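Local coordinates for bifunctional thiamine biosynthesis protein ThiDN (Methanocaldococcus jannaschii DSM 2661, PDB 2PHP) that probably makes hydroxymethylpyrimidine diphosphate and joins it to a thiazole phosphate to give thiamine phosphate, the latter step belonging to the C-terminal ThiN domain seen here, at residues F47-R56 and I67-H78; K13-L21 and L163-V171. One frame throughout, in Å; residues are numbered along the deposited sequence.

Interaction 1: residues F47-R56 and I67-H78; sequences FKDVAALTGR and IVGDIEFGASEH
A52 and E72 form an antiparallel hydrogen-bonded pair, A52 N giving to E72 O at 3.1 Å and E72 N returning to A52 O. The non-hydrogen-bonded pairs A51–F73 and L53–I71 lie before and after it, and the strands run 151° apart. At one end G74 N, in the type II beta turn E72–A75, donates to V50 O (2.6 Å); G74 has the positive phi that favours glycine. At the other, T54 N binds D70 O, while T54 OG1 takes D70 N at 2.8 Å and is also bonded to Y66 OH of the second subunit. This antiparallel pair, linked through the small two-strand sheet 57-59/65-67, forms the edge of the domain's seven-strand mixed sheet within the chain, strand 71-73 being outermost and strand 50-53 pairing on its other side with 37-40. On the sheet face bearing A51, L53, I71 and F73, the A51 methyl stands almost on the normal of the F73 ring, CB 3.7 Å from its centroid, a CH-pi contact; D49 O meets the ring's edge. L53 CD2 touches I71 CG1 at 4.0 Å, and helix 8-22 covers this side through L15 and I12. With CG between the backbone N and carbonyl carbon (chi1 83°), the F47 ring takes E77 CG over its centre on one face, K48 CG over the opposite one, and G74 O at its edge (CE1 to O 3.3 Å).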
loop_
_atom_site.group_PDB
_atom_site.type_symbol
_atom_site.label_atom_id
_atom_site.label_comp_id
_atom_site.label_asym_id
_atom_site.label_seq_id
_atom_site.Cartn_x
_atom_site.Cartn_y
_atom_site.Cartn_z
ATOM N N PHE B 47 -25.081 8.659 7.042
ATOM C CA PHE B 47 -23.891 8.061 6.446
ATOM C C PHE B 47 -22.887 7.533 7.461
ATOM O O PHE B 47 -22.028 6.724 7.128
ATOM C CB PHE B 47 -23.214 9.058 5.495
ATOM C CG PHE B 47 -22.311 10.048 6.175
ATOM C CD1 PHE B 47 -20.956 9.771 6.344
ATOM C CD2 PHE B 47 -22.807 11.265 6.629
ATOM C CE1 PHE B 47 -20.110 10.695 6.951
ATOM C CE2 PHE B 47 -21.967 12.195 7.237
ATOM C CZ PHE B 47 -20.621 11.910 7.399
ATOM N N LYS B 48 -23.003 7.984 8.705
ATOM C CA LYS B 48 -22.101 7.537 9.762
ATOM C C LYS B 48 -22.365 6.075 10.130
ATOM O O LYS B 48 -21.497 5.407 10.681
ATOM C CB LYS B 48 -22.261 8.402 11.010
ATOM C CG LYS B 48 -21.908 9.866 10.833
ATOM C CD LYS B 48 -20.437 10.047 10.540
ATOM C CE LYS B 48 -19.888 11.313 11.205
ATOM N NZ LYS B 48 -20.666 12.547 10.889
ATOM N N ASP B 49 -23.564 5.583 9.837
ATOM C CA ASP B 49 -23.891 4.196 10.123
ATOM C C ASP B 49 -23.514 3.330 8.927
ATOM O O ASP B 49 -23.862 2.157 8.876
ATOM C CB ASP B 49 -25.388 4.029 10.416
ATOM C CG ASP B 49 -25.807 4.650 11.744
ATOM O OD1 ASP B 49 -24.929 4.948 12.581
ATOM O OD2 ASP B 49 -27.029 4.823 11.953
ATOM N N VAL B 50 -22.798 3.915 7.967
ATOM C CA VAL B 50 -22.382 3.186 6.765
ATOM C C VAL B 50 -20.864 3.084 6.672
ATOM O O VAL B 50 -20.169 4.092 6.799
ATOM C CB VAL B 50 -22.890 3.889 5.483
ATOM C CG1 VAL B 50 -22.540 3.053 4.254
ATOM C CG2 VAL B 50 -24.393 4.119 5.576
ATOM N N ALA B 51 -20.347 1.877 6.444
ATOM C CA ALA B 51 -18.895 1.689 6.319
ATOM C C ALA B 51 -18.467 1.406 4.877
ATOM O O ALA B 51 -19.208 0.783 4.106
ATOM C CB ALA B 51 -18.424 0.561 7.222
ATOM N N ALA B 52 -17.264 1.862 4.530
ATOM C CA ALA B 52 -16.715 1.667 3.187
ATOM C C ALA B 52 -15.236 2.056 3.135
ATOM O O ALA B 52 -14.667 2.449 4.151
ATOM C CB ALA B 52 -17.503 2.492 2.190
ATOM N N LEU B 53 -14.619 1.959 1.957
ATOM C CA LEU B 53 -13.206 2.308 1.806
ATOM C C LEU B 53 -12.988 3.800 1.938
ATOM O O LEU B 53 -13.789 4.587 1.457
ATOM C CB LEU B 53 -12.673 1.847 0.442
ATOM C CG LEU B 53 -12.616 0.336 0.232
ATOM C CD1 LEU B 53 -12.222 0.006 -1.191
ATOM C CD2 LEU B 53 -11.633 -0.263 1.210
ATOM N N THR B 54 -11.901 4.183 2.598
ATOM C CA THR B 54 -11.564 5.592 2.770
ATOM C C THR B 54 -10.987 6.071 1.434
ATOM O O THR B 54 -10.981 7.260 1.136
ATOM C CB THR B 54 -10.534 5.776 3.912
ATOM O OG1 THR B 54 -9.462 4.838 3.744
ATOM C CG2 THR B 54 -11.198 5.549 5.273
ATOM N N GLY B 55 -10.502 5.124 0.637
ATOM C CA GLY B 55 -9.982 5.441 -0.684
ATOM C C GLY B 55 -11.003 4.900 -1.673
ATOM O O GLY B 55 -12.198 5.165 -1.537
ATOM N N ARG B 56 -10.545 4.130 -2.653
ATOM C CA ARG B 56 -11.424 3.526 -3.645
ATOM C C ARG B 56 -10.691 2.417 -4.375
ATOM O O ARG B 56 -9.503 2.207 -4.151
ATOM C CB ARG B 56 -11.913 4.571 -4.656
ATOM C CG ARG B 56 -13.249 5.209 -4.250
ATOM C CD ARG B 56 -13.962 5.868 -5.419
ATOM N NE ARG B 56 -15.336 6.216 -5.059
ATOM C CZ ARG B 56 -16.268 6.618 -5.920
ATOM N NH1 ARG B 56 -15.986 6.735 -7.209
ATOM N NH2 ARG B 56 -17.500 6.871 -5.492
ATOM N N ILE B 67 -6.717 -1.714 -4.401
ATOM C CA ILE B 67 -7.764 -1.470 -3.417
ATOM C C ILE B 67 -7.104 -0.503 -2.434
ATOM O O ILE B 67 -6.188 -0.873 -1.699
ATOM C CB ILE B 67 -8.216 -2.765 -2.737
ATOM C CG1 ILE B 67 -8.792 -3.705 -3.805
ATOM C CG2 ILE B 67 -9.284 -2.456 -1.693
ATOM C CD1 ILE B 67 -9.398 -4.976 -3.277
ATOM N N VAL B 68 -7.575 0.740 -2.442
ATOM C CA VAL B 68 -6.981 1.799 -1.628
ATOM C C VAL B 68 -7.751 2.261 -0.394
ATOM O O VAL B 68 -8.945 2.547 -0.470
ATOM C CB VAL B 68 -6.719 3.054 -2.521
ATOM C CG1 VAL B 68 -5.852 4.083 -1.772
ATOM C CG2 VAL B 68 -6.059 2.626 -3.837
ATOM N N GLY B 69 -7.045 2.366 0.731
ATOM C CA GLY B 69 -7.669 2.824 1.958
ATOM C C GLY B 69 -8.117 1.720 2.902
ATOM O O GLY B 69 -7.854 0.534 2.668
ATOM N N ASP B 70 -8.801 2.117 3.971
ATOM C CA ASP B 70 -9.284 1.183 4.981
ATOM C C ASP B 70 -10.794 1.230 5.066
ATOM O O ASP B 70 -11.424 2.180 4.602
ATOM C CB ASP B 70 -8.721 1.550 6.358
ATOM C CG ASP B 70 -7.224 1.738 6.340
ATOM O OD1 ASP B 70 -6.512 0.796 5.932
ATOM O OD2 ASP B 70 -6.764 2.830 6.731
ATOM N N ILE B 71 -11.372 0.200 5.673
ATOM C CA ILE B 71 -12.807 0.166 5.837
ATOM C C ILE B 71 -13.130 0.892 7.127
ATOM O O ILE B 71 -12.648 0.525 8.190
ATOM C CB ILE B 71 -13.330 -1.264 5.911
ATOM C CG1 ILE B 71 -13.143 -1.931 4.554
ATOM C CG2 ILE B 71 -14.789 -1.260 6.308
ATOM C CD1 ILE B 71 -13.558 -3.381 4.517
ATOM N N GLU B 72 -13.938 1.935 7.013
ATOM C CA GLU B 72 -14.318 2.718 8.165
ATOM C C GLU B 72 -15.729 3.263 7.986
ATOM O O GLU B 72 -16.165 3.538 6.855
ATOM C CB GLU B 72 -13.337 3.878 8.344
ATOM C CG GLU B 72 -11.895 3.433 8.536
ATOM C CD GLU B 72 -11.407 3.642 9.959
ATOM O OE1 GLU B 72 -12.104 3.201 10.902
ATOM O OE2 GLU B 72 -10.321 4.245 10.113
ATOM N N PHE B 73 -16.437 3.413 9.104
ATOM C CA PHE B 73 -17.779 3.963 9.081
ATOM C C PHE B 73 -17.701 5.447 8.740
ATOM O O PHE B 73 -16.789 6.146 9.176
ATOM C CB PHE B 73 -18.453 3.779 10.443
ATOM C CG PHE B 73 -19.064 2.436 10.619
ATOM C CD1 PHE B 73 -20.359 2.188 10.170
ATOM C CD2 PHE B 73 -18.324 1.389 11.169
ATOM C CE1 PHE B 73 -20.908 0.917 10.259
ATOM C CE2 PHE B 73 -18.865 0.112 11.259
ATOM C CZ PHE B 73 -20.158 -0.126 10.806
ATOM N N GLY B 74 -18.669 5.920 7.966
ATOM C CA GLY B 74 -18.681 7.312 7.582
ATOM C C GLY B 74 -17.721 7.620 6.458
ATOM O O GLY B 74 -17.605 8.760 6.035
ATOM N N ALA B 75 -17.030 6.607 5.952
ATOM C CA ALA B 75 -16.086 6.853 4.865
ATOM C C ALA B 75 -16.750 7.385 3.596
ATOM O O ALA B 75 -16.218 8.296 2.965
ATOM C CB ALA B 75 -15.281 5.591 4.536
ATOM N N SER B 76 -17.916 6.848 3.230
ATOM C CA SER B 76 -18.580 7.281 1.996
ATOM C C SER B 76 -20.001 7.857 2.059
ATOM O O SER B 76 -20.976 7.114 2.114
ATOM C CB SER B 76 -18.569 6.122 0.980
ATOM O OG SER B 76 -19.205 6.491 -0.238
ATOM N N GLU B 77 -20.118 9.181 2.021
ATOM C CA GLU B 77 -21.434 9.814 2.021
ATOM C C GLU B 77 -22.164 9.471 0.722
ATOM O O GLU B 77 -23.365 9.211 0.721
ATOM C CB GLU B 77 -21.300 11.330 2.132
ATOM C CG GLU B 77 -21.021 11.815 3.537
ATOM C CD GLU B 77 -20.518 13.240 3.568
ATOM O OE1 GLU B 77 -21.167 14.107 2.947
ATOM O OE2 GLU B 77 -19.473 13.491 4.216
ATOM N N HIS B 78 -21.415 9.464 -0.378
ATOM C CA HIS B 78 -21.950 9.173 -1.708
ATOM C C HIS B 78 -22.744 7.866 -1.791
ATOM O O HIS B 78 -23.937 7.891 -2.075
ATOM C CB HIS B 78 -20.807 9.147 -2.728
ATOM C CG HIS B 78 -21.259 8.928 -4.139
ATOM N ND1 HIS B 78 -21.924 9.891 -4.866
ATOM C CD2 HIS B 78 -21.154 7.845 -4.949
ATOM C CE1 HIS B 78 -22.212 9.410 -6.065
ATOM N NE2 HIS B 78 -21.756 8.173 -6.140
HETATM O O HOH W 1 -20.199 6.136 4.758
#

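Interaction 2: residues K13-L21 and L163-V171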
loop_
_atom_site.group_PDB
_atom_site.type_symbol
_atom_site.label_atom_id
_atom_site.label_comp_id
_atom_site.label_asym_id
_atom_site.label_seq_id
_atom_site.Cartn_x
_atom_site.Cartn_y
_atom_site.Cartn_z
ATOM N N LYS B 13 -16.842 -7.146 9.173
ATOM C CA LYS B 13 -16.463 -8.485 8.720
ATOM C C LYS B 13 -17.016 -8.806 7.323
ATOM O O LYS B 13 -16.342 -9.458 6.519
ATOM C CB LYS B 13 -16.940 -9.564 9.705
ATOM C CG LYS B 13 -16.138 -9.678 10.986
ATOM C CD LYS B 13 -16.497 -10.957 11.746
ATOM C CE LYS B 13 -15.929 -10.920 13.162
ATOM N NZ LYS B 13 -16.611 -11.863 14.082
ATOM N N ASN B 14 -18.235 -8.351 7.037
ATOM C CA ASN B 14 -18.840 -8.604 5.734
ATOM C C ASN B 14 -18.079 -7.856 4.648
ATOM O O ASN B 14 -17.750 -8.420 3.609
ATOM C CB ASN B 14 -20.310 -8.178 5.721
ATOM C CG ASN B 14 -21.175 -9.076 6.569
ATOM O OD1 ASN B 14 -20.878 -10.263 6.732
ATOM N ND2 ASN B 14 -22.263 -8.525 7.100
ATOM N N LEU B 15 -17.798 -6.582 4.896
ATOM C CA LEU B 15 -17.058 -5.768 3.934
ATOM C C LEU B 15 -15.662 -6.339 3.689
ATOM O O LEU B 15 -15.206 -6.427 2.545
ATOM C CB LEU B 15 -16.948 -4.325 4.433
ATOM C CG LEU B 15 -18.197 -3.484 4.166
ATOM C CD1 LEU B 15 -18.193 -2.220 5.005
ATOM C CD2 LEU B 15 -18.245 -3.162 2.682
ATOM N N SER B 16 -14.990 -6.723 4.771
ATOM C CA SER B 16 -13.652 -7.285 4.686
ATOM C C SER B 16 -13.624 -8.561 3.847
ATOM O O SER B 16 -12.731 -8.740 3.011
ATOM C CB SER B 16 -13.122 -7.580 6.086
ATOM O OG SER B 16 -13.024 -6.386 6.840
ATOM N N TYR B 17 -14.592 -9.449 4.058
ATOM C CA TYR B 17 -14.610 -10.682 3.283
ATOM C C TYR B 17 -14.979 -10.385 1.833
ATOM O O TYR B 17 -14.459 -11.016 0.919
ATOM C CB TYR B 17 -15.600 -11.697 3.872
ATOM C CG TYR B 17 -15.552 -13.019 3.144
ATOM C CD1 TYR B 17 -14.387 -13.791 3.139
ATOM C CD2 TYR B 17 -16.649 -13.484 2.426
ATOM C CE1 TYR B 17 -14.317 -14.993 2.432
ATOM C CE2 TYR B 17 -16.592 -14.680 1.718
ATOM C CZ TYR B 17 -15.425 -15.425 1.725
ATOM O OH TYR B 17 -15.360 -16.597 1.009
ATOM N N ALA B 18 -15.876 -9.425 1.624
ATOM C CA ALA B 18 -16.271 -9.058 0.269
ATOM C C ALA B 18 -15.044 -8.599 -0.513
ATOM O O ALA B 18 -14.904 -8.922 -1.693
ATOM C CB ALA B 18 -17.312 -7.944 0.301
ATOM N N ILE B 19 -14.156 -7.856 0.152
ATOM C CA ILE B 19 -12.941 -7.344 -0.482
ATOM C C ILE B 19 -11.963 -8.495 -0.765
ATOM O O ILE B 19 -11.304 -8.529 -1.816
ATOM C CB ILE B 19 -12.233 -6.279 0.417
ATOM C CG1 ILE B 19 -13.152 -5.076 0.643
ATOM C CG2 ILE B 19 -10.935 -5.820 -0.229
ATOM C CD1 ILE B 19 -13.497 -4.322 -0.622
ATOM N N TYR B 20 -11.871 -9.430 0.176
ATOM C CA TYR B 20 -10.994 -10.585 0.023
ATOM C C TYR B 20 -11.412 -11.344 -1.240
ATOM O O TYR B 20 -10.566 -11.857 -1.978
ATOM C CB TYR B 20 -11.101 -11.481 1.258
ATOM C CG TYR B 20 -10.421 -12.830 1.134
ATOM C CD1 TYR B 20 -9.051 -12.979 1.375
ATOM C CD2 TYR B 20 -11.154 -13.965 0.775
ATOM C CE1 TYR B 20 -8.431 -14.233 1.263
ATOM C CE2 TYR B 20 -10.548 -15.214 0.662
ATOM C CZ TYR B 20 -9.190 -15.344 0.906
ATOM O OH TYR B 20 -8.613 -16.591 0.783
ATOM N N LEU B 21 -12.719 -11.402 -1.493
ATOM C CA LEU B 21 -13.237 -12.088 -2.678
ATOM C C LEU B 21 -12.943 -11.272 -3.931
ATOM O O LEU B 21 -12.607 -11.821 -4.986
ATOM C CB LEU B 21 -14.753 -12.310 -2.560
ATOM C CG LEU B 21 -15.244 -13.330 -1.521
ATOM C CD1 LEU B 21 -16.771 -13.365 -1.490
ATOM C CD2 LEU B 21 -14.689 -14.710 -1.866
ATOM N N LEU B 163 -26.871 -3.522 -5.763
ATOM C CA LEU B 163 -27.343 -3.495 -4.378
ATOM C C LEU B 163 -27.607 -4.904 -3.852
ATOM O O LEU B 163 -27.741 -5.850 -4.629
ATOM C CB LEU B 163 -28.632 -2.663 -4.268
ATOM C CG LEU B 163 -28.610 -1.193 -4.716
ATOM C CD1 LEU B 163 -28.569 -1.112 -6.231
ATOM C CD2 LEU B 163 -29.854 -0.473 -4.213
ATOM N N GLY B 164 -27.690 -5.041 -2.532
ATOM C CA GLY B 164 -27.932 -6.345 -1.940
ATOM C C GLY B 164 -28.101 -6.261 -0.436
ATOM O O GLY B 164 -28.021 -5.172 0.138
ATOM N N ARG B 165 -28.329 -7.407 0.201
ATOM C CA ARG B 165 -28.529 -7.454 1.648
ATOM C C ARG B 165 -27.265 -7.110 2.426
ATOM O O ARG B 165 -27.334 -6.462 3.473
ATOM C CB ARG B 165 -29.063 -8.832 2.059
ATOM C CG ARG B 165 -30.429 -9.139 1.454
ATOM C CD ARG B 165 -31.296 -9.979 2.373
ATOM N NE ARG B 165 -32.218 -10.826 1.623
ATOM C CZ ARG B 165 -31.876 -11.544 0.554
ATOM N NH1 ARG B 165 -30.622 -11.527 0.105
ATOM N NH2 ARG B 165 -32.791 -12.267 -0.082
ATOM N N ASP B 166 -26.118 -7.556 1.923
ATOM C CA ASP B 166 -24.832 -7.249 2.543
ATOM C C ASP B 166 -23.746 -7.224 1.476
ATOM O O ASP B 166 -23.974 -7.634 0.331
ATOM C CB ASP B 166 -24.474 -8.247 3.653
ATOM C CG ASP B 166 -24.462 -9.683 3.179
ATOM O OD1 ASP B 166 -23.824 -9.980 2.140
ATOM O OD2 ASP B 166 -25.083 -10.519 3.865
ATOM N N ALA B 167 -22.570 -6.733 1.854
ATOM C CA ALA B 167 -21.458 -6.605 0.921
ATOM C C ALA B 167 -21.079 -7.893 0.191
ATOM O O ALA B 167 -20.714 -7.851 -0.983
ATOM C CB ALA B 167 -20.234 -6.033 1.644
ATOM N N ILE B 168 -21.152 -9.025 0.885
ATOM C CA ILE B 168 -20.798 -10.297 0.275
ATOM C C ILE B 168 -21.787 -10.658 -0.823
ATOM O O ILE B 168 -21.400 -11.150 -1.882
ATOM C CB ILE B 168 -20.769 -11.440 1.311
ATOM C CG1 ILE B 168 -19.786 -11.097 2.437
ATOM C CG2 ILE B 168 -20.346 -12.743 0.627
ATOM C CD1 ILE B 168 -19.732 -12.123 3.563
ATOM N N GLU B 169 -23.066 -10.402 -0.571
ATOM C CA GLU B 169 -24.093 -10.694 -1.553
ATOM C C GLU B 169 -23.881 -9.809 -2.781
ATOM O O GLU B 169 -24.085 -10.244 -3.914
ATOM C CB GLU B 169 -25.480 -10.435 -0.971
ATOM C CG GLU B 169 -26.589 -11.077 -1.784
ATOM C CD GLU B 169 -27.965 -10.830 -1.203
ATOM O OE1 GLU B 169 -28.471 -9.690 -1.330
ATOM O OE2 GLU B 169 -28.536 -11.775 -0.613
ATOM N N VAL B 170 -23.468 -8.567 -2.546
ATOM C CA VAL B 170 -23.228 -7.635 -3.635
ATOM C C VAL B 170 -22.067 -8.110 -4.513
ATOM O O VAL B 170 -22.158 -8.101 -5.745
ATOM C CB VAL B 170 -22.924 -6.225 -3.094
ATOM C CG1 VAL B 170 -22.379 -5.338 -4.209
ATOM C CG2 VAL B 170 -24.190 -5.616 -2.523
ATOM N N VAL B 171 -20.984 -8.534 -3.872
ATOM C CA VAL B 171 -19.809 -9.007 -4.592
ATOM C C VAL B 171 -20.090 -10.271 -5.409
ATOM O O VAL B 171 -19.508 -10.463 -6.484
ATOM C CB VAL B 171 -18.628 -9.236 -3.623
ATOM C CG1 VAL B 171 -17.556 -10.081 -4.268
ATOM C CG2 VAL B 171 -18.037 -7.887 -3.241
HETATM O O HOH W 2 -24.605 -10.011 7.153
#
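I168 carries CG1 anti to its own carbonyl carbon (chi1 -57°) and runs on extended to CD1, which reaches the edge of the Y17 ring, 3.6 Å from Y17 CD2. Y17 in turn has CG anti to the backbone N (chi1 -176°), and L21 CG lies over one face of its ring toward the rim. I168 is thus a knob in a hole made by N14, Y17, A18 and L21: its CG1 rests 3.6 Å from N14 O, and CD1 also passes beside N14 OD1. The two helical segments run nearly in the same direction, 23° apart, and their axes come within 8.3 Å. Such closeness rests on small residues, A18 CB meeting A167 CB at 3.7 Å. V171 CG2 packs on A18 CB as well, whereas V171 CG1 turns to L21 CB and L15 CD2 touches the A167 methyl. The contact joins helix 8-22 to the first turn of helix 167-185, both lying against the mixed sheet of the ThiN domain, where I37 of strand 37-40 touches I19 and V171. Cutting I168 back to an alanine removes CG1, CG2 and CD1 and would probably open a gap among N14, Y17, A18 and L21, the Y17 ring edge losing its contact with CD1. D166 is the N-cap of helix 167-185, its OD1 accepting from E169 N at 2.8 Å nearly along the C-O axis. E39 holds the same end, one carboxylate oxygen taking A167 N and the other N14 ND2.

In the fold
The centres of the two contacts are about 13 Å apart, and both belong to the one ThiN domain. Along the chain 13-21 comes first, then 47-56 and 67-78, and 163-171 last, so interaction 2 brings a helix near the start of the chain against the last helix, with the strand pair of interaction 1 lying between them in sequence. Helix 8-22 bridges them: L15 touches A51 O and I71, I19 meets I67, and the same helix, L15 included, also packs on helix 167-185. Strand 37-40, neighbour of 50-53 in the shared mixed sheet, reaches interaction 1 through A38 and E39 and interaction 2 through I37 and E39. Each contact further borders the third subunit of the four-chain assembly.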